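Long-range contacts in ornithine carbamoyltransferase (Gloeobacter violaceus, PDB 3GD5), which probably catalyses the reversible transfer of the carbamoyl group from carbamoyl phosphate to L-ornithine, giving L-citrulline and phosphate in arginine biosynthesis: residues A[156-161]-A[225-230]; A[181-186]-A[210-215]; A[221-226]-A[257-262]. All coordinates share one frame; numbering follows the deposited sequence.

Interaction 1 (A[156-161]-A[225-230]); sequences AGLKLA and GAHILY
The carbonyl oxygen of Lys159 is gripped by two backbone donors. His227 N makes the stronger bond, 2.9 Å to Lys159 O and in the carbonyl plane. Ile228 N adds a weak, bent one to the same oxygen. Beyond this fork the pairing is regular. Ala161 N meets Ile228 O at 2.9 Å, almost straight. Tyr230 N meets Ala161 O at 2.7 Å. Strands 159-163 and 228-231 thus run parallel as neighbours in the five-stranded sheet of the Rossmann-like Asp/Orn binding domain. Leu160 and Ile228 share one face, where Leu160 CD2 presses on Ile228 CG2 at a tight 3.3 Å. On the other face Ala161 CB lies 3.7 Å from Ala226 CB, with Leu229 CD2 also beside it. His227 sits where the strands begin. Its CG is anti to the carbonyl carbon, chi1 -52°, and the side chains of His227 and Leu158 cross at about a right angle. Leu158 CD1 lies over one ring face in a CH-pi contact, 4.2 Å from the centroid of the His227 ring. Lys159 N lies in plane at the ring edge. An alanine in place of His227 would probably loosen the packing around Leu158, since the CH-pi contact goes with the ring. Tyr230 carries its ring onward to helix 138-152, where Tyr230 OH bonds Asp144 OD2 and the side chain touches Gln140, which probably binds carbamoyl phosphate.

Interaction 2 (A[181-186]-A[210-215]); sequences GMSIAV and GAEVQI
Ser183 CB rests 3.6 Å from Glu212 O. Its OG, anti to the carbonyl carbon (chi1 -71°), then turns to the backbone of the other segment. There Ser183 OG accepts a bond from Glu212 N at 3.1 Å, nearly straight at 173°. Glu212 CG packs against the same hydroxyl. The serine side chain therefore takes the place of a backbone acceptor where the two segments come together. Ile184 N bonds Glu212 O, Gln214 N bonds Ile184 O, and Val186 N closes on Gln214 O at 2.7 Å. These strands belong to a beta-alpha-beta unit: strand 183-187, helix 196-209 and strand 213-216, the last an outermost strand of the sheet within this chain. Ile184 and Val213 lie side by side on one face, pointing the same way, with Ile184 CG2 4.0 Å from Val213 CG2. Ile184 also packs on helix 168-180, and Val213 on helix 196-209. Further along this face Ile215 CD1 reaches back to Val186 CG1 at 3.7 Å, and both residues touch Pro194. At the opposite end Ala211 CB points across to the Gly181 backbone and lies 3.5 Å from Met182 O. Gly181, at positive phi, ends helix 168-180 in a Schellman motif.

Interaction 3 (A[221-226]-A[257-262]); sequences EAARGA and AALLNC
Ala223 CB overlaps the tip of Leu259, 3.4 Å from Leu259 CD1, which is tighter than usual for two carbons. Leu259 CG follows at 3.8 Å from Ala223 CB. The leucine gets there with CG anti to the backbone N (chi1 -171°), which carries its end toward the alanine although its CB does not point there. Both residues also touch Leu229 of strand 228-231, so this small apolar patch sits against the sheet. Phe220 of helix 219-223 packs on Leu259 and Cys262 as well. The second meeting point is polar and uses backbone atoms. Cys262 O is directed at the turn that leads out of helix 219-223. Arg224 CA lies 2.9 Å from Cys262 O, and the CA-H points almost straight at the oxygen (176°). Gly225 N adds a weak hydrogen bond to the same oxygen. That turn is a type II beta turn from Ala223 to Ala226, closed by Ala226 N bonding Ala223 O at 3.0 Å. Gly225 takes its positive phi at the third position. The turn leads the chain from helix 219-223 into strand 228-231 of the Asp/Orn binding domain, away from the annotated substrate sites. The Arg224 chain, bent at chi3 (73°), swings its end away from Cys262 and back to Glu221. There NH1 and NH2 of Arg224 approach end-on and both bond one oxygen, Glu221 OE2, each at 2.6 Å. OE2 lies in the guanidinium plane. This salt bridge holds the Arg224 side chain folded back along Glu221.

Overall arrangement
Interactions 1 and 2 build the same parallel sheet, and strands 159-163 and 183-187 are neighbours in it. Backbone bonds between Leu158, Leu160 and Ser183 join them directly. Interaction 1 is the more buried, in the middle of the sheet. Interaction 2 is nested in the loop that interaction 1 closes and reaches the outermost strand 213-216, so its outer side chains are more exposed. Interaction 3 is the farthest from the chain centre and only partly buried. It has a small apolar overlap and a weak backbone bond instead of strand pairing. It shares Gly225 and Ala226 with interaction 1, and Lys159 NZ bonds Ala222 O and Arg224 O. Ala222 also packs on Ala185 of interaction 2.

Interaction 1 (A[156-161]-A[225-230])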
# COMPACT_ATOMS: atom_id res chain seq x y z
N ALA A 156 13.84 -3.28 48.92
CA ALA A 156 15.20 -2.93 49.32
C ALA A 156 16.00 -4.17 49.69
O ALA A 156 15.46 -5.13 50.23
CB ALA A 156 15.15 -1.96 50.51
N GLY A 157 17.30 -4.14 49.39
CA GLY A 157 18.15 -5.28 49.70
C GLY A 157 18.17 -6.30 48.58
O GLY A 157 19.19 -6.95 48.34
N LEU A 158 17.05 -6.43 47.89
CA LEU A 158 16.92 -7.36 46.77
C LEU A 158 17.86 -6.99 45.62
O LEU A 158 18.36 -5.86 45.55
CB LEU A 158 15.48 -7.35 46.26
CG LEU A 158 14.55 -8.51 46.65
CD1 LEU A 158 14.77 -8.92 48.09
CD2 LEU A 158 13.11 -8.07 46.40
N LYS A 159 18.12 -7.95 44.74
CA LYS A 159 18.96 -7.71 43.59
C LYS A 159 18.24 -8.13 42.30
O LYS A 159 17.71 -9.25 42.20
CB LYS A 159 20.29 -8.46 43.71
CG LYS A 159 21.25 -8.16 42.55
CD LYS A 159 22.34 -9.20 42.41
CE LYS A 159 23.30 -8.84 41.29
NZ LYS A 159 24.37 -9.86 41.06
N LEU A 160 18.22 -7.22 41.33
CA LEU A 160 17.58 -7.43 40.03
C LEU A 160 18.68 -7.50 38.96
O LEU A 160 19.56 -6.63 38.89
CB LEU A 160 16.62 -6.27 39.73
CG LEU A 160 15.78 -6.05 38.46
CD1 LEU A 160 16.63 -6.24 37.22
CD2 LEU A 160 14.58 -6.97 38.44
N ALA A 161 18.65 -8.54 38.13
CA ALA A 161 19.62 -8.68 37.06
C ALA A 161 18.88 -8.64 35.73
O ALA A 161 17.95 -9.41 35.49
CB ALA A 161 20.37 -9.99 37.19
N GLY A 225 23.38 -14.48 42.44
CA GLY A 225 22.76 -13.90 43.62
C GLY A 225 21.54 -13.02 43.38
O GLY A 225 21.05 -12.37 44.31
N ALA A 226 21.03 -13.00 42.15
CA ALA A 226 19.86 -12.17 41.86
C ALA A 226 18.58 -12.87 42.28
O ALA A 226 18.48 -14.09 42.20
CB ALA A 226 19.81 -11.86 40.36
N HIS A 227 17.61 -12.09 42.75
CA HIS A 227 16.32 -12.64 43.17
C HIS A 227 15.35 -12.52 42.00
O HIS A 227 14.27 -13.10 42.00
CB HIS A 227 15.76 -11.84 44.34
CG HIS A 227 16.72 -11.69 45.48
ND1 HIS A 227 16.85 -12.63 46.47
CD2 HIS A 227 17.62 -10.72 45.76
CE1 HIS A 227 17.79 -12.25 47.32
NE2 HIS A 227 18.27 -11.09 46.91
N ILE A 228 15.77 -11.76 40.99
CA ILE A 228 14.94 -11.52 39.82
C ILE A 228 15.78 -11.43 38.55
O ILE A 228 16.71 -10.62 38.47
CB ILE A 228 14.17 -10.17 39.97
CG1 ILE A 228 13.39 -10.15 41.28
CG2 ILE A 228 13.22 -9.96 38.79
CD1 ILE A 228 13.69 -8.92 42.13
N LEU A 229 15.48 -12.28 37.58
CA LEU A 229 16.16 -12.22 36.29
C LEU A 229 15.14 -11.57 35.34
O LEU A 229 14.01 -12.02 35.21
CB LEU A 229 16.54 -13.62 35.81
CG LEU A 229 17.61 -14.32 36.65
CD1 LEU A 229 17.94 -15.66 36.03
CD2 LEU A 229 18.87 -13.45 36.72
N TYR A 230 15.56 -10.50 34.68
CA TYR A 230 14.69 -9.73 33.80
C TYR A 230 15.25 -9.63 32.40
O TYR A 230 16.45 -9.43 32.20
CB TYR A 230 14.52 -8.33 34.37
CG TYR A 230 13.32 -7.55 33.87
CD1 TYR A 230 13.22 -7.15 32.54
CD2 TYR A 230 12.30 -7.18 34.74
CE1 TYR A 230 12.14 -6.39 32.09
CE2 TYR A 230 11.22 -6.43 34.31
CZ TYR A 230 11.14 -6.04 32.99
OH TYR A 230 10.03 -5.32 32.57

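Interaction 2 (A[181-186]-A[210-215])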
# COMPACT_ATOMS: atom_id res chain seq x y z
N GLY A 181 15.87 1.05 46.57
CA GLY A 181 16.95 0.41 47.28
C GLY A 181 17.25 -0.99 46.79
O GLY A 181 17.88 -1.78 47.49
N MET A 182 16.80 -1.30 45.57
CA MET A 182 17.05 -2.62 45.00
C MET A 182 18.29 -2.53 44.13
O MET A 182 18.40 -1.63 43.29
CB MET A 182 15.85 -3.07 44.16
CG MET A 182 15.95 -4.48 43.61
SD MET A 182 14.55 -4.99 42.55
CE MET A 182 13.25 -5.01 43.68
N SER A 183 19.23 -3.44 44.35
CA SER A 183 20.46 -3.46 43.56
C SER A 183 20.15 -3.99 42.17
O SER A 183 19.32 -4.88 42.00
CB SER A 183 21.51 -4.36 44.23
OG SER A 183 22.02 -3.76 45.41
N ILE A 184 20.80 -3.42 41.16
CA ILE A 184 20.57 -3.85 39.80
C ILE A 184 21.85 -4.00 38.99
O ILE A 184 22.73 -3.14 39.01
CB ILE A 184 19.62 -2.89 39.03
CG1 ILE A 184 19.49 -3.36 37.57
CG2 ILE A 184 20.13 -1.45 39.13
CD1 ILE A 184 18.49 -2.58 36.75
N ALA A 185 21.94 -5.11 38.28
CA ALA A 185 23.07 -5.41 37.43
C ALA A 185 22.50 -5.58 36.02
O ALA A 185 21.63 -6.43 35.79
CB ALA A 185 23.74 -6.70 37.89
N VAL A 186 22.97 -4.76 35.08
CA VAL A 186 22.49 -4.83 33.72
C VAL A 186 23.58 -5.34 32.79
O VAL A 186 24.61 -4.69 32.61
CB VAL A 186 22.01 -3.45 33.23
CG1 VAL A 186 23.07 -2.41 33.51
CG2 VAL A 186 21.70 -3.50 31.73
N GLY A 210 21.48 3.13 49.12
CA GLY A 210 22.32 2.02 49.52
C GLY A 210 22.29 0.82 48.59
O GLY A 210 22.68 -0.28 48.98
N ALA A 211 21.81 1.02 47.37
CA ALA A 211 21.74 -0.06 46.39
C ALA A 211 22.94 0.10 45.48
O ALA A 211 23.50 1.18 45.38
CB ALA A 211 20.45 0.04 45.58
N GLU A 212 23.35 -0.98 44.81
CA GLU A 212 24.48 -0.87 43.91
C GLU A 212 24.02 -1.05 42.47
O GLU A 212 23.13 -1.86 42.19
CB GLU A 212 25.57 -1.88 44.26
CG GLU A 212 25.28 -3.31 43.88
CD GLU A 212 26.50 -4.21 44.03
OE1 GLU A 212 27.61 -3.79 43.61
OE2 GLU A 212 26.35 -5.33 44.56
N VAL A 213 24.62 -0.28 41.57
CA VAL A 213 24.29 -0.32 40.15
C VAL A 213 25.49 -0.79 39.34
O VAL A 213 26.59 -0.26 39.49
CB VAL A 213 23.87 1.08 39.65
CG1 VAL A 213 23.70 1.07 38.13
CG2 VAL A 213 22.58 1.51 40.33
N GLN A 214 25.27 -1.77 38.47
CA GLN A 214 26.34 -2.30 37.65
C GLN A 214 25.98 -2.52 36.19
O GLN A 214 24.97 -3.16 35.88
CB GLN A 214 26.82 -3.63 38.23
CG GLN A 214 27.44 -3.55 39.60
CD GLN A 214 27.64 -4.92 40.19
OE1 GLN A 214 26.69 -5.56 40.65
NE2 GLN A 214 28.89 -5.39 40.18
N ILE A 215 26.81 -2.00 35.30
CA ILE A 215 26.62 -2.18 33.87
C ILE A 215 27.71 -3.15 33.46
O ILE A 215 28.88 -2.79 33.33
CB ILE A 215 26.74 -0.84 33.10
CG1 ILE A 215 26.85 -1.10 31.60
CG2 ILE A 215 27.96 -0.07 33.58
CD1 ILE A 215 25.77 -2.03 31.03

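Interaction 3 (A[221-226]-A[257-262])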
# COMPACT_ATOMS: atom_id res chain seq x y z
N GLU A 221 27.44 -13.23 35.37
CA GLU A 221 28.01 -12.46 36.46
C GLU A 221 26.88 -11.70 37.13
O GLU A 221 26.70 -11.76 38.35
CB GLU A 221 29.05 -11.47 35.92
CG GLU A 221 29.85 -10.76 36.99
CD GLU A 221 30.72 -11.71 37.78
OE1 GLU A 221 31.62 -12.35 37.18
OE2 GLU A 221 30.51 -11.83 39.01
N ALA A 222 26.11 -10.99 36.31
CA ALA A 222 24.99 -10.19 36.79
C ALA A 222 23.93 -11.02 37.51
O ALA A 222 23.37 -10.59 38.52
CB ALA A 222 24.35 -9.46 35.61
N ALA A 223 23.67 -12.22 36.99
CA ALA A 223 22.67 -13.11 37.56
C ALA A 223 23.05 -13.74 38.90
O ALA A 223 22.16 -14.14 39.67
CB ALA A 223 22.33 -14.21 36.55
N ARG A 224 24.34 -13.85 39.18
CA ARG A 224 24.75 -14.46 40.44
C ARG A 224 24.14 -13.74 41.64
O ARG A 224 24.34 -12.53 41.82
CB ARG A 224 26.28 -14.50 40.55
CG ARG A 224 26.76 -15.43 41.67
CD ARG A 224 28.23 -15.87 41.51
NE ARG A 224 29.19 -14.81 41.81
CZ ARG A 224 29.55 -13.85 40.97
NH1 ARG A 224 29.03 -13.80 39.74
NH2 ARG A 224 30.45 -12.94 41.34
N GLY A 225 23.38 -14.48 42.44
CA GLY A 225 22.76 -13.90 43.62
C GLY A 225 21.54 -13.02 43.38
O GLY A 225 21.05 -12.37 44.31
N ALA A 226 21.03 -13.00 42.15
CA ALA A 226 19.86 -12.17 41.86
C ALA A 226 18.58 -12.87 42.28
O ALA A 226 18.48 -14.09 42.20
CB ALA A 226 19.81 -11.86 40.36
N ALA A 257 17.67 -22.23 31.87
CA ALA A 257 17.94 -23.03 33.07
C ALA A 257 19.31 -22.72 33.67
O ALA A 257 19.43 -22.52 34.88
CB ALA A 257 17.84 -24.51 32.73
N ALA A 258 20.33 -22.67 32.83
CA ALA A 258 21.69 -22.40 33.29
C ALA A 258 21.80 -21.06 34.03
O ALA A 258 22.30 -21.00 35.15
CB ALA A 258 22.66 -22.43 32.12
N LEU A 259 21.33 -19.99 33.39
CA LEU A 259 21.39 -18.67 34.00
C LEU A 259 20.64 -18.64 35.32
O LEU A 259 21.08 -18.02 36.29
CB LEU A 259 20.81 -17.61 33.06
CG LEU A 259 21.05 -16.17 33.52
CD1 LEU A 259 22.54 -15.91 33.59
CD2 LEU A 259 20.39 -15.20 32.56
N LEU A 260 19.50 -19.32 35.35
CA LEU A 260 18.67 -19.40 36.55
C LEU A 260 19.43 -20.06 37.69
O LEU A 260 19.34 -19.64 38.85
CB LEU A 260 17.42 -20.23 36.27
CG LEU A 260 16.09 -19.51 36.04
CD1 LEU A 260 15.00 -20.52 35.74
CD2 LEU A 260 15.74 -18.70 37.29
N ASN A 261 20.18 -21.09 37.35
CA ASN A 261 20.93 -21.83 38.35
C ASN A 261 22.00 -20.98 39.04
O ASN A 261 22.44 -21.31 40.14
CB ASN A 261 21.57 -23.05 37.70
CG ASN A 261 21.90 -24.13 38.71
OD1 ASN A 261 21.01 -24.63 39.41
ND2 ASN A 261 23.18 -24.48 38.80
N CYS A 262 22.39 -19.89 38.39
CA CYS A 262 23.41 -18.99 38.93
C CYS A 262 22.86 -17.92 39.85
O CYS A 262 23.62 -17.18 40.47
CB CYS A 262 24.17 -18.31 37.79
SG CYS A 262 24.87 -19.44 36.58